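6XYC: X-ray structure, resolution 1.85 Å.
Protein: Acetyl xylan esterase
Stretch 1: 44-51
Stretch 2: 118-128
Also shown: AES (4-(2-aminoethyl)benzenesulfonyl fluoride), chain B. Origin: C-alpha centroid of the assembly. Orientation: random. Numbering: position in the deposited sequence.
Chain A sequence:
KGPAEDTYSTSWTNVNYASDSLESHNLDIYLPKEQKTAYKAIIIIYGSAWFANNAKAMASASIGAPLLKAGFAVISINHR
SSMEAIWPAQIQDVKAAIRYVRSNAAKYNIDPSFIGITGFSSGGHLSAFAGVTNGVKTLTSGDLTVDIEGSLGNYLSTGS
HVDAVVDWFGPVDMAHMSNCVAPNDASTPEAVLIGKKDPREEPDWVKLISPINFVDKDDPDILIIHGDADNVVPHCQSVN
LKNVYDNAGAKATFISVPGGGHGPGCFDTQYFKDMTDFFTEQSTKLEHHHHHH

Stretch 1 (44-51) IIYGSAWF
Stretch 2 118-128: TGFSSGGHLSA

Two parallel strand ends, one running into a loop and the other, through S121, into a helix, meet here in a contact that begins as β-sheet and ends with a tight turn wrapped around the S122 hydroxyl, beside a site where one amide from each stretch holds a sulfonyl oxygen of AES. I44 and I45 pair with T118 and G119, with CA atoms 4.9 Å apart for I44 and T118 and 4.4 Å for I45 and G119. The pairing is held by weak hydrogen bonds: I45 N gives to T118 O at 2.9 Å, and F120 N gives to I45 O at 3.4 Å. I44 (chi1 p, chi2 t) and T118 (chi1 t) share one face of the sheet, where their CG2 atoms meet at 3.6 Å. I45 (chi1 m, chi2 t) lies on the other face, its CD1 4.1 Å from L126 CB and 3.7 Å from S127 OG, covered by the helix.

After F120 the chain turns sharply at S121 (phi/psi 49/-122), and the helix starts at S122. Glycine allows the close approach here: G123 CA lies 3.6 Å from I45 O and 3.3 Å from Y46 O, and a CB on G123 would clash with both oxygens. G47 CA sits 3.0 Å from F120 O, again too close for a CB directed toward that oxygen. The F120 ring (chi1 p) presents a face to Y46 CA, 4.2 Å from the ring centroid, in a CH-pi contact.

S48 to F51 form a type I' turn, closed by F51 N to S48 O at 2.9 Å; A49 (52/32) and W50 (68/6) take its left-handed corners. The turn wraps around S122 (chi1 p), whose OG accepts from S48 N at 2.9 Å and, weakly, from W50 N at 3.2 Å. A small hydroxyl can thus serve two amides in a tight loop. One water bridges Y46 O (2.8 Å), S48 OG (3.1 Å) and S122 OG (2.7 Å).

The CA-to-CB bond of W50 points sideways, but the end of the side chain (chi1 m, chi2 -70°) comes nearer to the helix. S122 CB lies over its five-membered ring, 3.6 Å from the centroid, while the ring's edge meets the face of H125 (chi1 t, chi2 -90°) with planes at 82° and centroids 4.8 Å apart. W50 NE1 is 3.1 Å from H125 ND1.

S121 (chi1 t) carries the inhibitor AES, its OG bonded covalently to AES S at 1.5 Å, as suits the nucleophile of a serine esterase. AES O1S accepts from A49 N at 2.8 Å and S122 N at 2.9 Å, so one amide from each stretch holds the sulfonyl oxygen.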

# COMPACT_ATOMS: atom_id res chain seq x y z
N ILE A 44 2.77 6.41 -0.11
CA ILE A 44 1.31 6.31 -0.09
C ILE A 44 0.81 5.87 -1.46
O ILE A 44 1.39 6.21 -2.50
CB ILE A 44 0.65 7.64 0.33
CG1 ILE A 44 0.78 8.71 -0.76
CG2 ILE A 44 1.27 8.16 1.63
CD1 ILE A 44 0.00 9.99 -0.44
N ILE A 45 -0.30 5.13 -1.45
CA ILE A 45 -0.81 4.49 -2.66
C ILE A 45 -2.32 4.67 -2.72
O ILE A 45 -3.03 4.27 -1.79
CB ILE A 45 -0.46 2.99 -2.73
CG1 ILE A 45 1.02 2.76 -2.42
CG2 ILE A 45 -0.84 2.43 -4.11
CD1 ILE A 45 1.35 1.28 -2.27
N TYR A 46 -2.82 5.22 -3.82
CA TYR A 46 -4.25 5.44 -3.99
C TYR A 46 -5.00 4.12 -4.09
O TYR A 46 -4.43 3.06 -4.40
CB TYR A 46 -4.52 6.25 -5.26
CG TYR A 46 -3.88 5.67 -6.50
CD1 TYR A 46 -2.70 6.20 -7.01
CD2 TYR A 46 -4.43 4.57 -7.16
CE1 TYR A 46 -2.09 5.67 -8.13
CE2 TYR A 46 -3.83 4.04 -8.30
CZ TYR A 46 -2.66 4.59 -8.78
OH TYR A 46 -2.06 4.07 -9.90
N GLY A 47 -6.30 4.19 -3.84
CA GLY A 47 -7.21 3.10 -4.13
C GLY A 47 -7.96 3.34 -5.43
O GLY A 47 -8.29 4.47 -5.78
N SER A 48 -8.22 2.24 -6.14
CA SER A 48 -8.83 2.33 -7.46
C SER A 48 -9.31 0.98 -7.98
O SER A 48 -9.49 0.82 -9.19
CB SER A 48 -7.82 2.90 -8.46
OG SER A 48 -6.83 1.93 -8.77
N ALA A 49 -9.52 0.02 -7.08
CA ALA A 49 -9.81 -1.36 -7.47
C ALA A 49 -8.76 -1.86 -8.47
O ALA A 49 -9.06 -2.66 -9.36
CB ALA A 49 -11.22 -1.48 -8.06
N TRP A 50 -7.53 -1.37 -8.32
CA TRP A 50 -6.37 -1.69 -9.15
C TRP A 50 -6.48 -1.15 -10.58
O TRP A 50 -5.60 -1.44 -11.41
CB TRP A 50 -6.10 -3.20 -9.21
CG TRP A 50 -5.83 -3.81 -7.85
CD1 TRP A 50 -4.72 -3.62 -7.08
CD2 TRP A 50 -6.69 -4.68 -7.11
NE1 TRP A 50 -4.84 -4.32 -5.90
CE2 TRP A 50 -6.04 -4.98 -5.90
CE3 TRP A 50 -7.95 -5.24 -7.36
CZ2 TRP A 50 -6.60 -5.82 -4.94
CZ3 TRP A 50 -8.50 -6.07 -6.40
CH2 TRP A 50 -7.83 -6.34 -5.20
N PHE A 51 -7.51 -0.36 -10.89
CA PHE A 51 -7.75 0.04 -12.27
C PHE A 51 -6.95 1.28 -12.68
O PHE A 51 -6.68 1.47 -13.87
CB PHE A 51 -9.23 0.33 -12.52
CG PHE A 51 -10.10 -0.90 -12.63
CD1 PHE A 51 -9.69 -2.01 -13.34
CD2 PHE A 51 -11.34 -0.92 -12.01
CE1 PHE A 51 -10.49 -3.14 -13.43
CE2 PHE A 51 -12.15 -2.04 -12.09
CZ PHE A 51 -11.73 -3.15 -12.81
N THR A 118 1.55 3.11 3.20
CA THR A 118 0.13 3.16 3.51
C THR A 118 -0.64 3.38 2.21
O THR A 118 -0.11 3.92 1.23
CB THR A 118 -0.20 4.27 4.52
OG1 THR A 118 -1.59 4.25 4.84
CG2 THR A 118 0.18 5.64 3.95
N GLY A 119 -1.89 2.93 2.20
CA GLY A 119 -2.75 3.10 1.05
C GLY A 119 -4.17 2.80 1.46
O GLY A 119 -4.41 2.22 2.53
N PHE A 120 -5.13 3.19 0.62
CA PHE A 120 -6.53 2.90 0.89
C PHE A 120 -7.13 2.01 -0.20
O PHE A 120 -6.78 2.13 -1.37
CB PHE A 120 -7.36 4.21 1.08
CG PHE A 120 -7.15 5.27 0.03
CD1 PHE A 120 -6.09 6.16 0.11
CD2 PHE A 120 -8.05 5.41 -1.01
CE1 PHE A 120 -5.91 7.13 -0.85
CE2 PHE A 120 -7.88 6.39 -1.96
CZ PHE A 120 -6.81 7.25 -1.88
N SER A 121 -8.04 1.10 0.21
CA SER A 121 -8.60 0.05 -0.63
C SER A 121 -7.44 -0.65 -1.35
O SER A 121 -6.55 -1.21 -0.69
CB SER A 121 -9.63 0.62 -1.61
OG SER A 121 -10.49 -0.42 -2.04
N SER A 122 -7.44 -0.66 -2.69
CA SER A 122 -6.45 -1.45 -3.40
C SER A 122 -5.05 -0.97 -3.06
O SER A 122 -4.11 -1.76 -3.12
CB SER A 122 -6.70 -1.42 -4.91
OG SER A 122 -6.75 -0.12 -5.45
N GLY A 123 -4.90 0.30 -2.68
CA GLY A 123 -3.60 0.77 -2.20
C GLY A 123 -3.26 0.23 -0.83
O GLY A 123 -2.08 0.04 -0.51
N GLY A 124 -4.27 -0.00 0.01
CA GLY A 124 -4.03 -0.70 1.26
C GLY A 124 -3.67 -2.15 1.05
O GLY A 124 -2.87 -2.72 1.80
N HIS A 125 -4.27 -2.78 0.03
CA HIS A 125 -3.88 -4.14 -0.36
C HIS A 125 -2.41 -4.20 -0.76
O HIS A 125 -1.67 -5.08 -0.30
CB HIS A 125 -4.79 -4.59 -1.50
CG HIS A 125 -4.24 -5.74 -2.30
ND1 HIS A 125 -3.44 -5.56 -3.40
CD2 HIS A 125 -4.42 -7.07 -2.17
CE1 HIS A 125 -3.13 -6.74 -3.91
NE2 HIS A 125 -3.71 -7.67 -3.18
N LEU A 126 -1.97 -3.26 -1.60
CA LEU A 126 -0.58 -3.27 -2.04
C LEU A 126 0.36 -2.96 -0.88
O LEU A 126 1.45 -3.54 -0.78
CB LEU A 126 -0.40 -2.27 -3.18
CG LEU A 126 -1.14 -2.66 -4.46
CD1 LEU A 126 -1.18 -1.56 -5.48
CD2 LEU A 126 -0.52 -3.94 -5.05
N SER A 127 -0.04 -2.05 0.01
CA SER A 127 0.78 -1.74 1.18
C SER A 127 0.92 -2.96 2.08
O SER A 127 2.03 -3.31 2.51
CB SER A 127 0.15 -0.58 1.96
OG SER A 127 0.20 0.62 1.20
N ALA A 128 -0.20 -3.64 2.37
CA ALA A 128 -0.13 -4.86 3.17
C ALA A 128 0.69 -5.92 2.46
O ALA A 128 1.43 -6.68 3.11
CB ALA A 128 -1.54 -5.38 3.46
C3 AES B . -13.52 -2.69 -4.97
C2 AES B . -12.89 -1.60 -4.44
C1 AES B . -11.58 -1.69 -4.09
S AES B . -10.83 -0.26 -3.47
O1S AES B . -9.69 0.14 -4.33
O2S AES B . -11.73 0.87 -3.68
C6 AES B . -10.87 -2.84 -4.25
C5 AES B . -11.51 -3.94 -4.78
C4 AES B . -12.83 -3.86 -5.14
C7 AES B . -13.58 -5.11 -5.73
C8 AES B . -13.47 -6.31 -4.76
N8 AES B . -14.44 -7.27 -5.17
O HOH W 1 -4.78 1.29 -6.58